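Local coordinates for protein aspartate semialdehyde dehydrogenase (Francisella tularensis subsp. tularensis, PDB 4WOJ) that probably catalyses the NADPH-dependent reductive dephosphorylation of L-aspartyl-4-phosphate to L-aspartate-semialdehyde, a shared step in lysine, methionine and threonine biosynthesis, at residues E82-I87 with A104-L109; K111-V116 with D135-N140; A279-L284 with S337-D342. One frame throughout, in Å; residues are numbered along the deposited sequence.

The three contacts follow one another along the chain; none nests in or crosses another. Contact 1 closes a loop of 16 residues, from helix 81-93 over strand 99-102 to the loop after it. Contact 2 closes 18 residues, pairing strands 113-116 and 135-138, which helix 118-130 connects. These two touch: Arg-108 and Leu-107 of contact 1 bond to Gly-138 and Ser-113 of contact 2. Both lie in the cofactor-binding fold: contact 1 joins a helix to a loop beside its parallel sheet, and contact 2 pairs two strands of that sheet. Contact 3 closes 52 residues in the dimerisation domain, about 30 Å from contact 2 between centres, and ties a strand of the mixed sheet to a loop.

Contact 1. Residues E82-I87 with A104-L109; sequences EYTKEI and ASTLRL
In the Rossmann-type part of the chain, the start of helix 81-93 packs on the loop that leaves strand 99-102, and Thr-84 meets Ala-104, Thr-106 and Leu-107 there. Thr-84 has the central place, and each of its side-chain atoms has its own neighbour. OG1 of Thr-84 lies 3.9 Å from CB of Ala-104. CB of Thr-84 lies 4.0 Å from OG1 of Thr-106. The methyl CG2 of Thr-84 meets CD1 of Leu-107 at 3.8 Å. With chi1 at -55°, CG2 of Thr-84 is anti to the backbone N and OG1 lies beside that N. The side chain of Leu-107 points its CB past the helix, but its CD1 branch comes nearer, and the two side chains cross obliquely. Beside this group, CG of Lys-85 touches the CG2 methyl of Thr-106 at 4.0 Å.

The contact across the segments is van der Waals. The hydroxyl of Thr-84 finds its polar partners outside: the carboxylate of Asp-102 and the carbonyl of Gly-80. Asp-102 also takes the backbone N of Ala-104, so one acid links the helix start and the loop. The loop itself holds a type I turn from Ser-105 to Arg-108, closed by a bond from Arg-108 N to Ser-105 O of 3.1 Å. The guanidinium of Arg-108 has CB of Ser-105 over its centre, 3.2 Å above the plane. Its NE bonds to Gly-138 O, and its NH1 forms a salt bridge to Glu-250.

Side chains of Ala-104 and Cys-141, the predicted nucleophile, are about 12 Å apart. Strand 74-77, helix 81-93 and strand 99-102 form a beta-alpha-beta unit of the NAD(P)-binding Rossmann fold, and the contact brings the start of its helix against the loop after its second strand.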
loop_
_atom_site.group_PDB
_atom_site.type_symbol
_atom_site.label_atom_id
_atom_site.label_comp_id
_atom_site.label_asym_id
_atom_site.label_seq_id
_atom_site.Cartn_x
_atom_site.Cartn_y
_atom_site.Cartn_z
ATOM N N GLU B 82 21.148 -3.451 -18.961
ATOM C CA GLU B 82 21.565 -3.167 -20.367
ATOM C C GLU B 82 23.085 -3.152 -20.466
ATOM O O GLU B 82 23.665 -3.617 -21.446
ATOM C CB GLU B 82 21.008 -1.843 -20.916
ATOM C CG GLU B 82 19.491 -1.793 -21.083
ATOM C CD GLU B 82 19.060 -0.897 -22.247
ATOM O OE1 GLU B 82 18.944 0.335 -22.045
ATOM O OE2 GLU B 82 18.849 -1.422 -23.373
ATOM N N TYR B 83 23.718 -2.629 -19.426
ATOM C CA TYR B 83 25.165 -2.504 -19.378
ATOM C C TYR B 83 25.795 -3.819 -19.040
ATOM O O TYR B 83 26.824 -4.176 -19.585
ATOM C CB TYR B 83 25.584 -1.457 -18.344
ATOM C CG TYR B 83 27.094 -1.292 -18.211
ATOM C CD1 TYR B 83 27.791 -0.420 -19.029
ATOM C CD2 TYR B 83 27.813 -1.997 -17.253
ATOM C CE1 TYR B 83 29.162 -0.256 -18.896
ATOM C CE2 TYR B 83 29.184 -1.847 -17.118
ATOM C CZ TYR B 83 29.854 -0.978 -17.937
ATOM O OH TYR B 83 31.219 -0.808 -17.806
ATOM N N THR B 84 25.204 -4.546 -18.114
ATOM C CA THR B 84 25.736 -5.860 -17.789
ATOM C C THR B 84 25.630 -6.750 -19.011
ATOM O O THR B 84 26.492 -7.574 -19.265
ATOM C CB THR B 84 24.973 -6.509 -16.630
ATOM O OG1 THR B 84 24.992 -5.622 -15.506
ATOM C CG2 THR B 84 25.604 -7.843 -16.249
ATOM N N LYS B 85 24.554 -6.562 -19.761
ATOM C CA LYS B 85 24.320 -7.327 -20.973
ATOM C C LYS B 85 25.297 -7.041 -22.081
ATOM O O LYS B 85 25.760 -7.949 -22.765
ATOM C CB LYS B 85 22.913 -7.093 -21.473
ATOM C CG LYS B 85 22.026 -8.274 -21.150
ATOM C CD LYS B 85 20.746 -8.205 -21.959
ATOM C CE LYS B 85 19.571 -7.806 -21.071
ATOM N NZ LYS B 85 18.729 -6.763 -21.712
ATOM N N GLU B 86 25.630 -5.775 -22.247
ATOM C CA GLU B 86 26.591 -5.398 -23.256
ATOM C C GLU B 86 27.951 -5.976 -22.906
ATOM O O GLU B 86 28.672 -6.469 -23.757
ATOM C CB GLU B 86 26.682 -3.870 -23.306
ATOM C CG GLU B 86 27.877 -3.300 -24.067
ATOM C CD GLU B 86 27.482 -2.773 -25.424
ATOM O OE1 GLU B 86 26.404 -2.145 -25.522
ATOM O OE2 GLU B 86 28.241 -3.002 -26.391
ATOM N N ILE B 87 28.297 -5.928 -21.632
ATOM C CA ILE B 87 29.713 -5.905 -21.290
ATOM C C ILE B 87 30.252 -7.051 -20.510
ATOM O O ILE B 87 31.436 -7.351 -20.642
ATOM C CB ILE B 87 30.078 -4.627 -20.526
ATOM C CG1 ILE B 87 30.467 -3.575 -21.540
ATOM C CG2 ILE B 87 31.271 -4.863 -19.611
ATOM C CD1 ILE B 87 30.186 -2.178 -21.085
ATOM N N ALA B 104 22.303 -5.165 -10.888
ATOM C CA ALA B 104 21.295 -5.525 -11.867
ATOM C C ALA B 104 20.930 -7.000 -11.720
ATOM O O ALA B 104 21.645 -7.768 -11.096
ATOM C CB ALA B 104 21.793 -5.228 -13.271
ATOM N N SER B 105 19.789 -7.378 -12.279
ATOM C CA SER B 105 19.195 -8.702 -12.050
ATOM C C SER B 105 19.555 -9.769 -13.048
ATOM O O SER B 105 19.177 -10.949 -12.898
ATOM C CB SER B 105 17.692 -8.550 -12.075
ATOM O OG SER B 105 17.315 -7.938 -13.281
ATOM N N THR B 106 20.281 -9.336 -14.068
ATOM C CA THR B 106 20.562 -10.124 -15.258
ATOM C C THR B 106 21.137 -11.480 -14.906
ATOM O O THR B 106 20.675 -12.524 -15.373
ATOM C CB THR B 106 21.600 -9.382 -16.102
ATOM O OG1 THR B 106 21.306 -7.971 -16.098
ATOM C CG2 THR B 106 21.600 -9.882 -17.496
ATOM N N LEU B 107 22.151 -11.452 -14.057
ATOM C CA LEU B 107 22.874 -12.662 -13.716
ATOM C C LEU B 107 22.349 -13.409 -12.497
ATOM O O LEU B 107 22.920 -14.428 -12.153
ATOM C CB LEU B 107 24.358 -12.310 -13.513
ATOM C CG LEU B 107 25.048 -11.751 -14.772
ATOM C CD1 LEU B 107 26.396 -11.103 -14.463
ATOM C CD2 LEU B 107 25.206 -12.835 -15.833
ATOM N N ARG B 108 21.282 -12.916 -11.853
ATOM C CA ARG B 108 20.847 -13.442 -10.539
ATOM C C ARG B 108 20.698 -14.934 -10.418
ATOM O O ARG B 108 21.044 -15.494 -9.359
ATOM C CB ARG B 108 19.529 -12.834 -10.088
ATOM C CG ARG B 108 19.743 -11.497 -9.430
ATOM C CD ARG B 108 18.494 -10.960 -8.783
ATOM N NE ARG B 108 18.705 -9.540 -8.639
ATOM C CZ ARG B 108 17.784 -8.609 -8.786
ATOM N NH1 ARG B 108 16.514 -8.920 -9.069
ATOM N NH2 ARG B 108 18.152 -7.350 -8.635
ATOM N N LEU B 109 20.208 -15.567 -11.480
ATOM C CA LEU B 109 19.812 -16.981 -11.410
ATOM C C LEU B 109 20.705 -17.971 -12.184
ATOM O O LEU B 109 20.365 -19.139 -12.269
ATOM C CB LEU B 109 18.312 -17.148 -11.790
ATOM C CG LEU B 109 17.399 -16.109 -11.106
ATOM C CD1 LEU B 109 15.972 -16.173 -11.614
ATOM C CD2 LEU B 109 17.431 -16.222 -9.578
#

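Contact 2. Residues K111-V116 with D135-N140; sequences KDSTLV and DFIGSN
OG of Ser-113 lies 3.8 Å from CG1 of Ile-137, and two polar groups grip it: the carbonyl of Leu-107 and water 1. The water donates to this OG at 3.1 Å and to OD2 of Asp-135 at 3.2 Å. It therefore bridges the starts of two neighbouring strands. The other carboxylate oxygen of Asp-135, OD1, has a salt bridge to Arg-92 and a bond from His-88.

Further along, the strands pair in parallel. Thr-114 N donates to Asp-135 O at 2.9 Å, and Ile-137 N returns a bond to Thr-114 O. Both are nearly straight. The third, from Val-116 N to Ile-137 O, is 2.8 Å long, and its donor sits tilted 33° from the carbonyl plane. CA of Leu-115 also approaches Ile-137 O, at 3.2 Å.

Thr-114, Phe-136 and Val-116 share one face of the sheet, turned to helix 118-130. The side chains of Thr-114 and Phe-136 run alongside each other, with CB of Thr-114 near CD2 of the ring. CG1 of Val-116 reaches the edge of the Phe-136 ring, 3.9 Å from CD2 of Phe-136, and the two side chains cross at about a right angle. On the other face CD2 of Leu-115 packs 4.0 Å from CA of Ser-139.

This is a right-handed beta-alpha-beta crossover at the edge of the sheet. Its strand 135-138 leads to Asn-140, the N-cap of the helix that carries Cys-141, the predicted acyl-thioester residue. The buried charge of Asp-135 is probably steadied by Arg-92 and its other donors.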
loop_
_atom_site.group_PDB
_atom_site.type_symbol
_atom_site.label_atom_id
_atom_site.label_comp_id
_atom_site.label_asym_id
_atom_site.label_seq_id
_atom_site.Cartn_x
_atom_site.Cartn_y
_atom_site.Cartn_z
ATOM N N LYS B 111 23.703 -20.576 -12.530
ATOM C CA LYS B 111 24.302 -21.487 -11.543
ATOM C C LYS B 111 25.655 -20.927 -11.035
ATOM O O LYS B 111 26.022 -21.104 -9.877
ATOM C CB LYS B 111 24.468 -22.903 -12.118
ATOM N N ASP B 112 26.375 -20.245 -11.915
ATOM C CA ASP B 112 27.664 -19.637 -11.557
ATOM C C ASP B 112 27.537 -18.445 -10.605
ATOM O O ASP B 112 28.460 -18.182 -9.846
ATOM C CB ASP B 112 28.425 -19.238 -12.828
ATOM C CG ASP B 112 28.857 -20.455 -13.652
ATOM O OD1 ASP B 112 29.033 -21.560 -13.056
ATOM O OD2 ASP B 112 29.000 -20.304 -14.891
ATOM N N SER B 113 26.404 -17.750 -10.650
ATOM C CA SER B 113 26.160 -16.589 -9.789
ATOM C C SER B 113 25.825 -17.004 -8.350
ATOM O O SER B 113 25.244 -18.064 -8.107
ATOM C CB SER B 113 25.028 -15.701 -10.342
ATOM O OG SER B 113 25.385 -15.011 -11.547
ATOM N N THR B 114 26.230 -16.159 -7.407
ATOM C CA THR B 114 25.819 -16.234 -6.001
ATOM C C THR B 114 25.091 -14.936 -5.663
ATOM O O THR B 114 25.558 -13.830 -6.002
ATOM C CB THR B 114 27.014 -16.426 -5.062
ATOM O OG1 THR B 114 27.816 -17.530 -5.513
ATOM C CG2 THR B 114 26.552 -16.703 -3.650
ATOM N N LEU B 115 23.897 -15.073 -5.090
ATOM C CA LEU B 115 23.104 -13.915 -4.671
ATOM C C LEU B 115 23.653 -13.510 -3.317
ATOM O O LEU B 115 23.875 -14.409 -2.478
ATOM C CB LEU B 115 21.617 -14.235 -4.538
ATOM C CG LEU B 115 20.798 -14.256 -5.831
ATOM C CD1 LEU B 115 19.389 -14.794 -5.617
ATOM C CD2 LEU B 115 20.708 -12.870 -6.425
ATOM N N VAL B 116 23.894 -12.203 -3.104
ATOM C CA VAL B 116 24.510 -11.775 -1.846
ATOM C C VAL B 116 23.559 -11.083 -0.858
ATOM O O VAL B 116 22.917 -10.075 -1.160
ATOM C CB VAL B 116 25.760 -10.857 -2.049
ATOM C CG1 VAL B 116 26.834 -11.604 -2.823
ATOM C CG2 VAL B 116 25.415 -9.570 -2.762
ATOM N N ASP B 135 31.093 -14.402 -9.652
ATOM C CA ASP B 135 29.922 -13.534 -9.893
ATOM C C ASP B 135 28.984 -13.440 -8.695
ATOM O O ASP B 135 28.359 -14.417 -8.279
ATOM C CB ASP B 135 29.124 -14.007 -11.112
ATOM C CG ASP B 135 29.830 -13.706 -12.431
ATOM O OD1 ASP B 135 30.534 -12.656 -12.518
ATOM O OD2 ASP B 135 29.662 -14.500 -13.396
ATOM N N PHE B 136 28.875 -12.226 -8.170
ATOM C CA PHE B 136 28.156 -11.962 -6.933
ATOM C C PHE B 136 27.173 -10.836 -7.136
ATOM O O PHE B 136 27.555 -9.680 -7.349
ATOM C CB PHE B 136 29.145 -11.662 -5.816
ATOM C CG PHE B 136 30.044 -12.832 -5.488
ATOM C CD1 PHE B 136 31.159 -13.086 -6.258
ATOM C CD2 PHE B 136 29.746 -13.690 -4.465
ATOM C CE1 PHE B 136 31.969 -14.164 -6.005
ATOM C CE2 PHE B 136 30.554 -14.778 -4.191
ATOM C CZ PHE B 136 31.670 -15.021 -4.969
ATOM N N ILE B 137 25.895 -11.191 -7.074
ATOM C CA ILE B 137 24.813 -10.325 -7.510
ATOM C C ILE B 137 23.855 -9.995 -6.361
ATOM O O ILE B 137 23.481 -10.873 -5.581
ATOM C CB ILE B 137 23.993 -10.969 -8.617
ATOM C CG1 ILE B 137 24.874 -11.781 -9.569
ATOM C CG2 ILE B 137 23.257 -9.904 -9.380
ATOM C CD1 ILE B 137 25.964 -10.988 -10.277
ATOM N N GLY B 138 23.500 -8.716 -6.251
ATOM C CA GLY B 138 22.556 -8.253 -5.234
ATOM C C GLY B 138 21.174 -8.697 -5.645
ATOM O O GLY B 138 20.865 -8.738 -6.852
ATOM N N SER B 139 20.348 -9.067 -4.665
ATOM C CA SER B 139 18.991 -9.554 -4.957
ATOM C C SER B 139 18.073 -8.372 -5.110
ATOM O O SER B 139 18.482 -7.222 -4.909
ATOM C CB SER B 139 18.459 -10.492 -3.875
ATOM O OG SER B 139 18.363 -9.835 -2.611
ATOM N N ASN B 140 16.851 -8.663 -5.547
ATOM C CA ASN B 140 15.799 -7.672 -5.668
ATOM C C ASN B 140 15.511 -7.105 -4.277
ATOM O O ASN B 140 15.600 -7.808 -3.261
ATOM C CB ASN B 140 14.566 -8.290 -6.293
ATOM C CG ASN B 140 13.340 -7.388 -6.240
ATOM O OD1 ASN B 140 12.471 -7.553 -5.387
ATOM N ND2 ASN B 140 13.246 -6.468 -7.161
HETATM O O HOH W 1 27.083 -16.330 -13.754
#

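Contact 3. Residues A279-L284 with S337-D342; sequences ALTVKL and SLLADD
Asp-342 meets the end of strand 275-284 with both its backbone and its carboxylate, which is the unusual feature here. Its carbonyl O accepts from Leu-284 N at 2.9 Å. The N-H points well at the oxygen (164°), though the donor lies tilted 26° from the carbonyl plane. OD1 of Asp-342 forms a salt bridge with NZ of Lys-283 at 3.2 Å. The ammonium comes in on the syn side of OD1, somewhat out of the carboxylate plane. The lysine chain runs extended, then bends at chi4 (77°), which places NZ by the acid. CE of Lys-283 lies 3.6 Å from OD2 of Asp-342. Water 2 lies near OD2 of Asp-342 (2.6 Å) and also near Leu-284 O.

Further back along the strand, the CG2 methyl of Thr-281 lies 4.2 Å from CD1 of Leu-339 in the loop. Ser-337 makes an ST turn, its OG accepting from Leu-339 N at 3.2 Å. His-345 bonds to both segments, through NE2 to OG of Ser-337 and through ND1 to OG1 of Thr-281. That threonine also bonds to Asn-163 of the second subunit, and Leu-339 packs on Trp-161 of the second subunit.

The loop thus joins strands 329-336 and 343-351 while bonding to strand 275-284 next to the subunit interface. The ion pair probably keeps both Lys-283 and Asp-342 charged at this partly exposed strand end.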
loop_
_atom_site.group_PDB
_atom_site.type_symbol
_atom_site.label_atom_id
_atom_site.label_comp_id
_atom_site.label_asym_id
_atom_site.label_seq_id
_atom_site.Cartn_x
_atom_site.Cartn_y
_atom_site.Cartn_z
ATOM N N ALA B 279 3.462 -5.416 4.011
ATOM C CA ALA B 279 2.615 -6.202 4.876
ATOM C C ALA B 279 2.817 -7.714 4.631
ATOM O O ALA B 279 2.588 -8.231 3.557
ATOM C CB ALA B 279 1.170 -5.827 4.657
ATOM N N LEU B 280 3.238 -8.420 5.666
ATOM C CA LEU B 280 3.602 -9.786 5.550
ATOM C C LEU B 280 2.586 -10.604 6.270
ATOM O O LEU B 280 2.127 -10.237 7.341
ATOM C CB LEU B 280 4.977 -10.044 6.132
ATOM C CG LEU B 280 6.131 -9.294 5.490
ATOM C CD1 LEU B 280 7.404 -9.865 6.070
ATOM C CD2 LEU B 280 6.185 -9.382 3.983
ATOM N N THR B 281 2.205 -11.710 5.642
ATOM C CA THR B 281 1.401 -12.734 6.305
ATOM C C THR B 281 2.190 -14.009 6.174
ATOM O O THR B 281 2.442 -14.492 5.077
ATOM C CB THR B 281 0.017 -12.834 5.681
ATOM O OG1 THR B 281 -0.621 -11.541 5.742
ATOM C CG2 THR B 281 -0.846 -13.832 6.420
ATOM N N VAL B 282 2.659 -14.504 7.302
ATOM C CA VAL B 282 3.661 -15.569 7.321
ATOM C C VAL B 282 3.063 -16.798 7.979
ATOM O O VAL B 282 2.539 -16.693 9.110
ATOM C CB VAL B 282 4.907 -15.183 8.107
ATOM C CG1 VAL B 282 5.962 -16.246 7.959
ATOM C CG2 VAL B 282 5.474 -13.843 7.612
ATOM N N LYS B 283 3.116 -17.938 7.269
ATOM C CA LYS B 283 2.673 -19.211 7.838
ATOM C C LYS B 283 3.911 -19.904 8.363
ATOM O O LYS B 283 4.897 -20.030 7.660
ATOM C CB LYS B 283 2.003 -20.080 6.805
ATOM C CG LYS B 283 1.476 -21.381 7.380
ATOM C CD LYS B 283 0.834 -22.233 6.309
ATOM C CE LYS B 283 -0.063 -23.283 6.912
ATOM N NZ LYS B 283 -1.353 -22.688 7.354
ATOM N N LEU B 284 3.850 -20.328 9.620
ATOM C CA LEU B 284 4.973 -20.995 10.281
ATOM C C LEU B 284 4.924 -22.509 10.148
ATOM O O LEU B 284 3.884 -23.079 9.867
ATOM C CB LEU B 284 5.018 -20.590 11.765
ATOM C CG LEU B 284 5.334 -19.102 12.053
ATOM C CD1 LEU B 284 5.230 -18.826 13.527
ATOM C CD2 LEU B 284 6.708 -18.701 11.554
ATOM N N SER B 337 -2.982 -14.199 14.027
ATOM C CA SER B 337 -3.916 -14.127 12.920
ATOM C C SER B 337 -5.137 -15.028 13.201
ATOM O O SER B 337 -5.016 -16.045 13.833
ATOM C CB SER B 337 -3.213 -14.652 11.657
ATOM O OG SER B 337 -4.025 -14.516 10.499
ATOM N N LEU B 338 -6.284 -14.592 12.704
ATOM C CA LEU B 338 -7.522 -15.307 12.707
ATOM C C LEU B 338 -7.593 -16.393 11.645
ATOM O O LEU B 338 -8.506 -17.184 11.621
ATOM C CB LEU B 338 -8.642 -14.322 12.413
ATOM C CG LEU B 338 -8.876 -13.284 13.490
ATOM C CD1 LEU B 338 -9.925 -12.254 13.014
ATOM C CD2 LEU B 338 -9.285 -13.948 14.796
ATOM N N LEU B 339 -6.662 -16.369 10.715
ATOM C CA LEU B 339 -6.715 -17.247 9.565
ATOM C C LEU B 339 -6.362 -18.650 9.949
ATOM O O LEU B 339 -6.964 -19.587 9.467
ATOM C CB LEU B 339 -5.722 -16.774 8.498
ATOM C CG LEU B 339 -5.921 -15.367 7.992
ATOM C CD1 LEU B 339 -4.846 -14.999 6.948
ATOM C CD2 LEU B 339 -7.328 -15.223 7.461
ATOM N N ALA B 340 -5.343 -18.782 10.784
ATOM C CA ALA B 340 -4.872 -20.080 11.233
ATOM C C ALA B 340 -4.019 -19.906 12.474
ATOM O O ALA B 340 -3.387 -18.883 12.662
ATOM C CB ALA B 340 -4.077 -20.752 10.141
ATOM N N ASP B 341 -4.018 -20.920 13.332
ATOM C CA ASP B 341 -3.210 -20.890 14.566
ATOM C C ASP B 341 -1.704 -20.741 14.303
ATOM O O ASP B 341 -0.977 -20.364 15.202
ATOM C CB ASP B 341 -3.489 -22.126 15.441
ATOM C CG ASP B 341 -3.351 -23.445 14.672
ATOM O OD1 ASP B 341 -3.646 -23.468 13.452
ATOM O OD2 ASP B 341 -2.965 -24.470 15.293
ATOM N N ASP B 342 -1.249 -21.058 13.088
ATOM C CA ASP B 342 0.168 -20.948 12.727
ATOM C C ASP B 342 0.554 -19.717 11.860
ATOM O O ASP B 342 1.677 -19.594 11.418
ATOM C CB ASP B 342 0.664 -22.246 12.078
ATOM C CG ASP B 342 -0.203 -22.720 10.925
ATOM O OD1 ASP B 342 -1.049 -21.938 10.469
ATOM O OD2 ASP B 342 -0.022 -23.893 10.461
HETATM O O HOH W 2 2.013 -25.249 9.553
#